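Local coordinates for putative lipoprotein (Parabacteroides distasonis, PDB 4FVS), which is of unknown function but probably binds lipid or another hydrophobic ligand in the bacterial cell envelope, at residues F6-P9 and V15-R18; E150-P155 and Y184-P189. One frame throughout, in Å; residues are numbered along the deposited sequence.

Contact 1: F6-P9 and V15-R18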
# COMPACT_ATOMS: atom_id res chain seq x y z
N PHE A 6 3.68 9.60 -11.39
CA PHE A 6 2.95 8.37 -11.14
C PHE A 6 3.71 7.52 -10.12
O PHE A 6 4.78 6.99 -10.43
CB PHE A 6 2.76 7.64 -12.48
CG PHE A 6 1.51 6.81 -12.57
CD1 PHE A 6 0.32 7.38 -12.98
CD2 PHE A 6 1.53 5.45 -12.30
CE1 PHE A 6 -0.84 6.61 -13.08
CE2 PHE A 6 0.37 4.68 -12.40
CZ PHE A 6 -0.80 5.27 -12.79
N PHE A 7 3.17 7.40 -8.89
CA PHE A 7 3.82 6.63 -7.84
C PHE A 7 3.36 5.16 -7.88
O PHE A 7 2.82 4.64 -6.90
CB PHE A 7 3.58 7.27 -6.47
CG PHE A 7 4.21 8.63 -6.36
CD1 PHE A 7 5.59 8.77 -6.24
CD2 PHE A 7 3.43 9.78 -6.41
CE1 PHE A 7 6.17 10.02 -6.16
CE2 PHE A 7 4.02 11.04 -6.33
CZ PHE A 7 5.39 11.15 -6.20
N PHE A 8 3.59 4.49 -9.02
CA PHE A 8 3.23 3.10 -9.27
C PHE A 8 3.79 2.67 -10.61
O PHE A 8 3.88 3.54 -11.48
CB PHE A 8 1.71 2.96 -9.23
CG PHE A 8 1.15 1.57 -9.04
CD1 PHE A 8 1.22 0.94 -7.80
CD2 PHE A 8 0.52 0.91 -10.08
CE1 PHE A 8 0.70 -0.34 -7.62
CE2 PHE A 8 -0.02 -0.37 -9.89
CZ PHE A 8 0.07 -0.97 -8.66
N PRO A 9 4.15 1.38 -10.86
CA PRO A 9 4.64 1.00 -12.20
C PRO A 9 3.60 1.32 -13.27
O PRO A 9 2.40 1.18 -13.02
CB PRO A 9 4.89 -0.50 -12.06
CG PRO A 9 5.12 -0.70 -10.64
CD PRO A 9 4.14 0.20 -9.97
N VAL A 15 6.73 -6.61 -13.87
CA VAL A 15 6.50 -7.46 -12.72
C VAL A 15 7.36 -6.97 -11.54
O VAL A 15 8.45 -6.42 -11.75
CB VAL A 15 6.75 -8.97 -13.02
CG1 VAL A 15 5.70 -9.55 -13.94
CG2 VAL A 15 8.15 -9.22 -13.56
N TRP A 16 6.87 -7.15 -10.32
CA TRP A 16 7.61 -6.80 -9.12
C TRP A 16 7.18 -7.68 -7.97
O TRP A 16 6.14 -8.34 -8.02
CB TRP A 16 7.52 -5.30 -8.75
CG TRP A 16 6.20 -4.71 -8.36
CD1 TRP A 16 5.86 -4.26 -7.12
CD2 TRP A 16 5.15 -4.30 -9.24
NE1 TRP A 16 4.62 -3.67 -7.15
CE2 TRP A 16 4.17 -3.66 -8.45
CE3 TRP A 16 4.89 -4.49 -10.60
CZ2 TRP A 16 2.96 -3.19 -8.98
CZ3 TRP A 16 3.69 -4.03 -11.13
CH2 TRP A 16 2.74 -3.39 -10.32
N VAL A 17 8.07 -7.79 -6.97
CA VAL A 17 7.89 -8.61 -5.79
C VAL A 17 8.23 -7.80 -4.58
O VAL A 17 9.33 -7.23 -4.51
CB VAL A 17 8.72 -9.93 -5.81
CG1 VAL A 17 8.42 -10.79 -4.57
CG2 VAL A 17 8.46 -10.73 -7.07
N ARG A 18 7.30 -7.74 -3.63
CA ARG A 18 7.45 -7.15 -2.30
C ARG A 18 7.32 -8.29 -1.32
O ARG A 18 6.42 -9.13 -1.50
CB ARG A 18 6.41 -6.04 -2.03
CG ARG A 18 6.77 -4.73 -2.72
CD ARG A 18 5.70 -3.65 -2.64
NE ARG A 18 5.37 -3.31 -1.26
CZ ARG A 18 4.15 -3.45 -0.74
NH1 ARG A 18 3.16 -3.89 -1.50
NH2 ARG A 18 3.92 -3.12 0.51

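Contact 2: E150-P155 and Y184-P189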
# COMPACT_ATOMS: atom_id res chain seq x y z
N GLU A 150 13.71 10.57 1.35
CA GLU A 150 15.04 9.99 1.56
C GLU A 150 15.29 8.87 0.59
O GLU A 150 14.36 8.33 0.02
CB GLU A 150 15.28 9.52 3.02
CG GLU A 150 14.39 8.43 3.57
CD GLU A 150 14.85 7.84 4.89
OE1 GLU A 150 16.07 7.60 5.05
OE2 GLU A 150 13.98 7.57 5.76
N SER A 151 16.56 8.57 0.37
CA SER A 151 17.02 7.51 -0.51
C SER A 151 17.04 6.20 0.26
O SER A 151 17.59 6.14 1.36
CB SER A 151 18.41 7.83 -1.06
OG SER A 151 18.81 6.86 -2.00
N ILE A 152 16.39 5.17 -0.32
CA ILE A 152 16.26 3.84 0.26
C ILE A 152 16.86 2.81 -0.68
O ILE A 152 16.60 2.84 -1.88
CB ILE A 152 14.76 3.54 0.56
CG1 ILE A 152 14.20 4.48 1.63
CG2 ILE A 152 14.47 2.07 0.92
CD1 ILE A 152 14.89 4.52 3.02
N THR A 153 17.66 1.90 -0.12
CA THR A 153 18.28 0.82 -0.88
C THR A 153 17.66 -0.50 -0.43
O THR A 153 17.60 -0.80 0.76
CB THR A 153 19.81 0.85 -0.72
OG1 THR A 153 20.32 2.11 -1.19
CG2 THR A 153 20.50 -0.30 -1.45
N THR A 154 17.16 -1.27 -1.40
CA THR A 154 16.57 -2.60 -1.20
C THR A 154 17.25 -3.57 -2.19
O THR A 154 17.99 -3.10 -3.06
CB THR A 154 15.03 -2.59 -1.39
OG1 THR A 154 14.72 -2.54 -2.78
CG2 THR A 154 14.31 -1.50 -0.59
N PRO A 155 16.97 -4.90 -2.15
CA PRO A 155 17.58 -5.80 -3.16
C PRO A 155 17.16 -5.45 -4.61
O PRO A 155 17.80 -5.94 -5.54
CB PRO A 155 17.05 -7.19 -2.76
CG PRO A 155 16.69 -7.06 -1.31
CD PRO A 155 16.13 -5.67 -1.20
N TYR A 184 4.56 3.58 8.48
CA TYR A 184 5.26 4.42 7.51
C TYR A 184 5.25 3.75 6.16
O TYR A 184 5.14 2.52 6.04
CB TYR A 184 6.71 4.69 7.94
CG TYR A 184 6.87 5.36 9.28
CD1 TYR A 184 6.56 6.71 9.45
CD2 TYR A 184 7.42 4.69 10.36
CE1 TYR A 184 6.74 7.34 10.69
CE2 TYR A 184 7.62 5.32 11.59
CZ TYR A 184 7.27 6.65 11.76
OH TYR A 184 7.48 7.27 12.97
N GLU A 185 5.37 4.58 5.13
CA GLU A 185 5.47 4.12 3.76
C GLU A 185 6.52 4.93 3.03
O GLU A 185 6.62 6.13 3.24
CB GLU A 185 4.11 4.21 3.03
CG GLU A 185 3.09 3.18 3.47
CD GLU A 185 1.76 3.15 2.74
OE1 GLU A 185 1.34 4.22 2.23
OE2 GLU A 185 1.10 2.09 2.76
N TRP A 186 7.33 4.27 2.22
CA TRP A 186 8.31 4.88 1.33
C TRP A 186 7.88 4.57 -0.07
O TRP A 186 7.83 3.40 -0.45
CB TRP A 186 9.74 4.38 1.58
CG TRP A 186 10.39 4.88 2.82
CD1 TRP A 186 11.30 5.89 2.93
CD2 TRP A 186 10.27 4.31 4.13
NE1 TRP A 186 11.77 5.98 4.22
CE2 TRP A 186 11.14 5.03 4.98
CE3 TRP A 186 9.50 3.27 4.67
CZ2 TRP A 186 11.25 4.74 6.34
CZ3 TRP A 186 9.60 3.00 6.02
CH2 TRP A 186 10.46 3.73 6.84
N TYR A 187 7.53 5.59 -0.82
CA TYR A 187 7.08 5.36 -2.18
C TYR A 187 7.89 6.20 -3.16
O TYR A 187 8.24 7.34 -2.88
CB TYR A 187 5.58 5.62 -2.32
CG TYR A 187 5.11 7.01 -1.97
CD1 TYR A 187 4.97 7.98 -2.95
CD2 TYR A 187 4.66 7.31 -0.69
CE1 TYR A 187 4.47 9.25 -2.66
CE2 TYR A 187 4.11 8.57 -0.39
CZ TYR A 187 4.06 9.54 -1.37
OH TYR A 187 3.55 10.79 -1.11
N SER A 188 8.23 5.60 -4.29
CA SER A 188 9.08 6.23 -5.30
C SER A 188 8.35 6.36 -6.65
O SER A 188 7.51 5.50 -6.97
CB SER A 188 10.35 5.41 -5.46
OG SER A 188 11.36 6.11 -6.17
N PRO A 189 8.70 7.36 -7.49
CA PRO A 189 8.05 7.47 -8.80
C PRO A 189 8.27 6.25 -9.69
O PRO A 189 9.37 5.68 -9.70
CB PRO A 189 8.74 8.69 -9.42
CG PRO A 189 9.22 9.48 -8.27
CD PRO A 189 9.66 8.47 -7.29

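Contact 1: F6-P9 and V15-R18
In the N-terminal loop that leads into strand 15-22, F8 and P9 close on W16 as an aromatic-proline cluster. P9 supplies the CH-pi part: its CG lies 3.5 Å from the centroid of the W16 six-membered ring and 6° off the ring normal, coming down on one face of the indole. CB and CD of P9 spread the contact toward W16 CZ3 and CZ2. Proline suits this place because its ring hydrogens are somewhat polarised and its ring is rigid. F8 meets the same six-membered ring differently, in a T-shaped pair: the edge of W16 points at the face of F8, with centroids 5.4 Å apart and planes at 86°; F8 CZ and W16 CZ2 are nearest, at 3.7 Å. The flat indole suits its place by offering a face to P9 and an edge to F8, whose aromatic face receives it. With CG between its backbone N and carbonyl carbon (chi1 65°), the W16 side chain turns toward residues 6-9. All three residues are buried, and A49, on strand 44-54, touches both F8 and W16. This is a hydrophobic cluster by which an N-terminal loop packs on the first strand of an antiparallel beta fold.

Contact 2: E150-P155 and Y184-P189
E150, first in its segment, reaches the indole of W186 with a carboxylate. W186 NE1 donates to E150 OE2 over 3.1 Å, and the bond is nearly straight, with an N-H...O angle of 162°. The acceptor lies close to the indole plane, where the N-H points, whereas the donor approaches from above the carboxylate plane, 48° out of it. Because CG of E150 is placed between its own backbone N and carbonyl carbon (chi1 62°) and the chain is extended beyond, the acid rises from its strand and brings OE2 to the N-H edge of the indole. Glutamate fits here because it has the length to reach and an anionic oxygen for the N-H. K148 makes a long, weak ion pair with the same OE2.

Two residues on, I152 faces W186 again, as strand alternation requires, and supplies the apolar half of the contact. Its CG1 lies 3.5 Å from W186 CD1, and its CD1 packs 3.6 Å from W186 NE1, the two side chains crossing at about a right angle. A branched aliphatic chain can thus pack obliquely against the indole, and tryptophan suits both partners, with an apolar ring for I152 and an N-H for E150. A leucine in place of W186 would probably leave E150 OE2 without its N-H partner and open a gap beside I152.

Strand 157-171 lies between the two segments, its backbone bonding E150 and I152 on one flank and E185 on the other, while its K163 side chain touches W186. The CA atoms of I152 and W186 are 8.1 Å apart, so this is side-chain packing over a middle strand, typical of next-but-one neighbours in a curved antiparallel sheet.

How the contacts relate
The two contacts follow one another along the chain, contact 1 closing within its first 18 residues and contact 2 forming between residues 150 and 189, in the later part of the chain, and their centres lie about 12 Å apart. Residues 6-9 bring them together: F7 CD1 packs 3.4 Å from Y187 CD1, and the rings of F7 and Y187 meet edge-to-face. Alternation along strand 179-188 turns W186 to one side, toward strand 132-154, and Y187 to the other, toward the N-terminal loop. Strands 192-200 and 205-214 lie between strands 179-188 and 15-22. The loop therefore brings together parts of the fold far apart in sequence, consistent with the curved, barrel-like architecture of the LolA/LolB relatives.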